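Local coordinates for collagen adhesin (Enterococcus faecalis, PDB 2OKM), which probably binds collagen as a cell-wall-anchored surface adhesin, the part here being its collagen-binding N2 subdomain, at residues V10-G15 with R21-V26; I39-G44 with V104-T109. All coordinates share one frame; numbering follows the deposited sequence.

Contact 1. Residues V10-G15 with R21-V26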
loop_
_atom_site.group_PDB
_atom_site.type_symbol
_atom_site.label_atom_id
_atom_site.label_comp_id
_atom_site.label_asym_id
_atom_site.label_seq_id
_atom_site.Cartn_x
_atom_site.Cartn_y
_atom_site.Cartn_z
ATOM N N VAL A 10 -7.548 2.135 0.960
ATOM C CA VAL A 10 -8.747 2.666 0.323
ATOM C C VAL A 10 -8.443 2.970 -1.133
ATOM O O VAL A 10 -7.291 2.954 -1.561
ATOM C CB VAL A 10 -9.236 3.975 0.988
ATOM C CG1 VAL A 10 -9.755 3.683 2.378
ATOM C CG2 VAL A 10 -8.098 4.993 1.041
ATOM N N GLY A 11 -9.487 3.248 -1.896
ATOM C CA GLY A 11 -9.302 3.577 -3.292
ATOM C C GLY A 11 -10.445 4.441 -3.777
ATOM O O GLY A 11 -11.428 4.643 -3.060
ATOM N N ASP A 12 -10.304 4.971 -4.986
ATOM C CA ASP A 12 -11.353 5.786 -5.580
ATOM C C ASP A 12 -11.243 5.735 -7.096
ATOM O O ASP A 12 -10.301 5.155 -7.640
ATOM C CB ASP A 12 -11.291 7.239 -5.079
ATOM C CG ASP A 12 -10.012 7.953 -5.467
ATOM O OD1 ASP A 12 -9.605 7.869 -6.644
ATOM O OD2 ASP A 12 -9.418 8.623 -4.590
ATOM N N LEU A 13 -12.220 6.329 -7.772
ATOM C CA LEU A 13 -12.242 6.354 -9.230
ATOM C C LEU A 13 -12.019 7.776 -9.752
ATOM O O LEU A 13 -12.590 8.175 -10.768
ATOM C CB LEU A 13 -13.587 5.823 -9.737
ATOM C CG LEU A 13 -14.028 4.458 -9.203
ATOM C CD1 LEU A 13 -15.397 4.118 -9.762
ATOM C CD2 LEU A 13 -13.011 3.390 -9.589
ATOM N N ALA A 14 -11.187 8.537 -9.049
ATOM C CA ALA A 14 -10.888 9.911 -9.439
ATOM C C ALA A 14 -9.752 9.958 -10.452
ATOM O O ALA A 14 -8.943 9.035 -10.528
ATOM C CB ALA A 14 -10.513 10.724 -8.212
ATOM N N GLY A 15 -9.698 11.032 -11.232
ATOM C CA GLY A 15 -8.634 11.177 -12.210
ATOM C C GLY A 15 -8.834 10.520 -13.564
ATOM O O GLY A 15 -9.741 10.879 -14.314
ATOM N N ARG A 21 -7.799 4.112 -8.471
ATOM C CA ARG A 21 -6.650 4.635 -7.741
ATOM C C ARG A 21 -6.664 3.978 -6.367
ATOM O O ARG A 21 -7.663 4.047 -5.652
ATOM C CB ARG A 21 -6.735 6.156 -7.574
ATOM C CG ARG A 21 -6.839 6.948 -8.868
ATOM C CD ARG A 21 -6.453 8.404 -8.613
ATOM N NE ARG A 21 -7.162 8.966 -7.464
ATOM C CZ ARG A 21 -6.770 10.051 -6.800
ATOM N NH1 ARG A 21 -5.671 10.696 -7.167
ATOM N NH2 ARG A 21 -7.474 10.490 -5.764
ATOM N N TRP A 22 -5.561 3.328 -6.008
ATOM C CA TRP A 22 -5.464 2.652 -4.721
ATOM C C TRP A 22 -4.456 3.334 -3.809
ATOM O O TRP A 22 -3.518 3.986 -4.277
ATOM C CB TRP A 22 -5.068 1.180 -4.915
ATOM C CG TRP A 22 -6.160 0.315 -5.493
ATOM C CD1 TRP A 22 -6.228 -0.185 -6.765
ATOM C CD2 TRP A 22 -7.342 -0.139 -4.821
ATOM N NE1 TRP A 22 -7.378 -0.923 -6.923
ATOM C CE2 TRP A 22 -8.080 -0.915 -5.743
ATOM C CE3 TRP A 22 -7.848 0.026 -3.521
ATOM C CZ2 TRP A 22 -9.305 -1.515 -5.417
ATOM C CZ3 TRP A 22 -9.068 -0.572 -3.193
ATOM C CH2 TRP A 22 -9.778 -1.337 -4.139
ATOM N N PHE A 23 -4.669 3.193 -2.504
ATOM C CA PHE A 23 -3.784 3.800 -1.519
ATOM C C PHE A 23 -3.488 2.846 -0.369
ATOM O O PHE A 23 -4.408 2.296 0.243
ATOM C CB PHE A 23 -4.423 5.060 -0.919
ATOM C CG PHE A 23 -4.848 6.089 -1.935
ATOM C CD1 PHE A 23 -6.004 5.915 -2.685
ATOM C CD2 PHE A 23 -4.101 7.250 -2.117
ATOM C CE1 PHE A 23 -6.414 6.882 -3.607
ATOM C CE2 PHE A 23 -4.502 8.226 -3.035
ATOM C CZ PHE A 23 -5.661 8.039 -3.778
ATOM N N LEU A 24 -2.204 2.653 -0.082
ATOM C CA LEU A 24 -1.790 1.820 1.039
ATOM C C LEU A 24 -1.255 2.835 2.044
ATOM O O LEU A 24 -0.235 3.474 1.806
ATOM C CB LEU A 24 -0.687 0.846 0.615
ATOM C CG LEU A 24 -1.014 -0.030 -0.600
ATOM C CD1 LEU A 24 0.165 -0.947 -0.860
ATOM C CD2 LEU A 24 -2.282 -0.848 -0.362
ATOM N N ASN A 25 -1.963 2.991 3.158
ATOM C CA ASN A 25 -1.591 3.966 4.182
ATOM C C ASN A 25 -0.883 3.292 5.336
ATOM O O ASN A 25 -1.504 2.655 6.183
ATOM C CB ASN A 25 -2.851 4.677 4.648
ATOM C CG ASN A 25 -3.516 5.437 3.523
ATOM O OD1 ASN A 25 -3.060 6.511 3.137
ATOM N ND2 ASN A 25 -4.581 4.869 2.972
ATOM N N VAL A 26 0.433 3.461 5.364
ATOM C CA VAL A 26 1.268 2.815 6.358
ATOM C C VAL A 26 1.851 3.693 7.459
ATOM O O VAL A 26 2.584 4.646 7.189
ATOM C CB VAL A 26 2.439 2.094 5.647
ATOM C CG1 VAL A 26 3.225 1.249 6.642
ATOM C CG2 VAL A 26 1.902 1.248 4.497
#
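The guanidinium of Arg21 meets the carboxylate of Asp12 at its edge, the two planes only 25° apart, while CZ of Phe23 lies over one guanidinium face, 3.6 Å above the plane and offset toward the rim. The grip is side-on and two-pronged: Arg21 NE reaches Asp12 OD1 at 2.8 Å and Arg21 NH2 reaches Asp12 OD2 at 2.9 Å, each oxygen offering its syn lone pair. A bend at chi3 (-50°) turns NE and the guanidinium toward this carboxylate. Beside the turn, Arg21 CD packs 3.2 Å from Ala14 O. Asp12 OD1 also accepts the backbone N of Ala14 at 3.0 Å, from above the carboxylate plane, which makes an Asx turn where the chain leaves strand 7-12. At the edge of the Phe23 ring lies Val10 O, 3.4 Å from CD1, and Val10 CG2 packs on Phe23 CB.

On the other face of the sheet Trp22 places CE3 3.8 Å from Gly11 CA in a non-hydrogen-bonded pair, the bare CA letting the backbone lie close against the indole. Trp22 NE1 is hydrogen-bonded to Gln47 OE1. The antiparallel hairpin of strands 7-12 and 19-26 is closed by paired backbone bonds between Val10 and Phe23 and between Asp12 and Arg21.

With two donors on OD1 and one on OD2, the carboxylate is fixed in rotation, and the neighbouring guanidinium should favour its ionised form. Ion pair, Asx turn and backbone bonds together thus tie the start of the hairpin connection to the returning strand.

Contact 2. Residues I39-G44 with V104-T109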
loop_
_atom_site.group_PDB
_atom_site.type_symbol
_atom_site.label_atom_id
_atom_site.label_comp_id
_atom_site.label_asym_id
_atom_site.label_seq_id
_atom_site.Cartn_x
_atom_site.Cartn_y
_atom_site.Cartn_z
ATOM N N ILE A 39 3.521 -6.646 3.586
ATOM C CA ILE A 39 2.167 -6.678 3.051
ATOM C C ILE A 39 2.056 -7.665 1.896
ATOM O O ILE A 39 2.870 -7.641 0.974
ATOM C CB ILE A 39 1.745 -5.291 2.513
ATOM C CG1 ILE A 39 1.810 -4.249 3.630
ATOM C CG2 ILE A 39 0.338 -5.368 1.921
ATOM C CD1 ILE A 39 1.540 -2.836 3.155
ATOM N N ALA A 40 1.058 -8.543 1.964
ATOM C CA ALA A 40 0.798 -9.496 0.890
ATOM C C ALA A 40 -0.511 -8.987 0.301
ATOM O O ALA A 40 -1.549 -9.012 0.967
ATOM C CB ALA A 40 0.620 -10.905 1.445
ATOM N N ASP A 41 -0.458 -8.516 -0.940
ATOM C CA ASP A 41 -1.633 -7.952 -1.590
ATOM C C ASP A 41 -2.170 -8.779 -2.755
ATOM O O ASP A 41 -1.425 -9.159 -3.654
ATOM C CB ASP A 41 -1.299 -6.536 -2.070
ATOM C CG ASP A 41 -2.528 -5.743 -2.446
ATOM O OD1 ASP A 41 -3.227 -6.139 -3.401
ATOM O OD2 ASP A 41 -2.790 -4.721 -1.777
ATOM N N ARG A 42 -3.473 -9.050 -2.724
ATOM C CA ARG A 42 -4.138 -9.813 -3.776
ATOM C C ARG A 42 -5.294 -8.977 -4.308
ATOM O O ARG A 42 -6.321 -8.827 -3.644
ATOM C CB ARG A 42 -4.659 -11.140 -3.224
ATOM N N GLN A 43 -5.122 -8.437 -5.509
ATOM C CA GLN A 43 -6.144 -7.591 -6.112
ATOM C C GLN A 43 -7.364 -8.366 -6.594
ATOM O O GLN A 43 -7.254 -9.516 -7.021
ATOM C CB GLN A 43 -5.536 -6.802 -7.268
ATOM C CG GLN A 43 -6.428 -5.708 -7.800
ATOM C CD GLN A 43 -5.704 -4.823 -8.784
ATOM O OE1 GLN A 43 -5.389 -5.237 -9.903
ATOM N NE2 GLN A 43 -5.421 -3.598 -8.367
ATOM N N GLY A 44 -8.525 -7.719 -6.511
ATOM C CA GLY A 44 -9.773 -8.335 -6.926
ATOM C C GLY A 44 -9.970 -8.343 -8.428
ATOM O O GLY A 44 -9.173 -7.782 -9.177
ATOM N N VAL A 104 1.388 4.727 -0.176
ATOM C CA VAL A 104 1.742 4.123 -1.449
ATOM C C VAL A 104 0.579 4.296 -2.400
ATOM O O VAL A 104 -0.533 3.855 -2.117
ATOM C CB VAL A 104 2.041 2.612 -1.295
ATOM C CG1 VAL A 104 2.589 2.049 -2.603
ATOM C CG2 VAL A 104 3.036 2.392 -0.165
ATOM N N ARG A 105 0.844 4.953 -3.520
ATOM C CA ARG A 105 -0.176 5.179 -4.527
ATOM C C ARG A 105 0.126 4.343 -5.761
ATOM O O ARG A 105 1.266 4.274 -6.207
ATOM C CB ARG A 105 -0.212 6.658 -4.938
ATOM C CG ARG A 105 -0.741 7.623 -3.876
ATOM C CD ARG A 105 -0.710 9.055 -4.404
ATOM N NE ARG A 105 -1.392 9.998 -3.516
ATOM C CZ ARG A 105 -0.896 10.452 -2.368
ATOM N NH1 ARG A 105 0.301 10.062 -1.951
ATOM N NH2 ARG A 105 -1.606 11.299 -1.630
ATOM N N TYR A 106 -0.899 3.691 -6.297
ATOM C CA TYR A 106 -0.750 2.919 -7.520
ATOM C C TYR A 106 -2.120 2.790 -8.150
ATOM O O TYR A 106 -3.140 2.979 -7.486
ATOM C CB TYR A 106 -0.131 1.537 -7.250
ATOM C CG TYR A 106 -0.994 0.572 -6.470
ATOM C CD1 TYR A 106 -1.894 -0.279 -7.119
ATOM C CD2 TYR A 106 -0.900 0.497 -5.079
ATOM C CE1 TYR A 106 -2.674 -1.183 -6.400
ATOM C CE2 TYR A 106 -1.675 -0.401 -4.351
ATOM C CZ TYR A 106 -2.559 -1.238 -5.016
ATOM O OH TYR A 106 -3.328 -2.125 -4.300
ATOM N N THR A 107 -2.148 2.481 -9.440
ATOM C CA THR A 107 -3.417 2.342 -10.130
ATOM C C THR A 107 -3.558 0.988 -10.780
ATOM O O THR A 107 -2.591 0.244 -10.935
ATOM C CB THR A 107 -3.572 3.389 -11.247
ATOM O OG1 THR A 107 -2.441 3.319 -12.125
ATOM C CG2 THR A 107 -3.683 4.785 -10.663
ATOM N N SER A 108 -4.791 0.675 -11.142
ATOM C CA SER A 108 -5.091 -0.551 -11.846
ATOM C C SER A 108 -6.022 -0.132 -12.957
ATOM O O SER A 108 -6.818 0.792 -12.793
ATOM C CB SER A 108 -5.768 -1.563 -10.930
ATOM O OG SER A 108 -4.825 -2.068 -10.007
ATOM N N THR A 109 -5.890 -0.788 -14.099
ATOM C CA THR A 109 -6.738 -0.494 -15.240
ATOM C C THR A 109 -8.003 -1.326 -15.106
ATOM O O THR A 109 -7.942 -2.507 -14.764
ATOM C CB THR A 109 -6.029 -0.859 -16.561
ATOM O OG1 THR A 109 -4.861 -0.043 -16.716
ATOM C CG2 THR A 109 -6.961 -0.644 -17.745
#
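Gln43 and Ser108 reach toward each other from strands of the two facing sheets, whose local axes stay 11.4 Å apart, so that side chains alone span the gap. Gln43 has CG anti to its own N (chi1 -169°) and runs on extended through chi2, which carries the amide across to the serine. There Gln43 NE2 donates to Ser108 OG, but the modelled separation of 2.3 Å is too short for an ordinary bond and leaves the detail of this pair doubtful.

Tyr106, two residues earlier on the same face of its strand, presents the edge of its ring to the glutamine: CE1 is 4.2 Å from Gln43 NE2, near the ring plane. Asp41 approaches the phenol end from the opposite direction, its carboxylate turned 86° to the ring. Its OD2 remains 3.7 Å from Tyr106 OH, a contact and no more, for the stronger partners lie elsewhere: Lys9 NZ bonds to the hydroxyl, and Asn122 ND2 to Asp41 OD1. The tyrosine ring is also stacked on Phe54, and Phe88 meets it edge-to-face.

This is the interior of a beta sandwich, consistent with the adhesin-type fold of collagen-binding domains, with segments 39-43 and 104-109 at a local angle of 28°. The polar ends of buried Asp41 and Tyr106 are thus satisfied mainly by residues outside the two strands, while the Gln43 amide and Ser108 hydroxyl appear to meet across the gap beside the aromatic core, though the modelled distance leaves their bond uncertain.

How the contacts relate
Contact 1 lies within one sheet and contact 2 between two: the first joins neighbouring strands of a hairpin, the second the facing layers of the sandwich. Partly buried contact 1 relies on backbone bonds and an ion pair, whereas contact 2 is buried and made by side chains alone, with far less shared surface. Strand 19-26 links them, since it pairs with strand 101-110: Trp22 N lies 2.9 Å from Tyr106 O, and Leu24 O 2.9 Å from Val104 N, both probable hydrogen bonds. The inward face continues the connection, for the Trp22 ring meets that of Tyr106 and its NE1 packs 3.6 Å from Gln43 NE2.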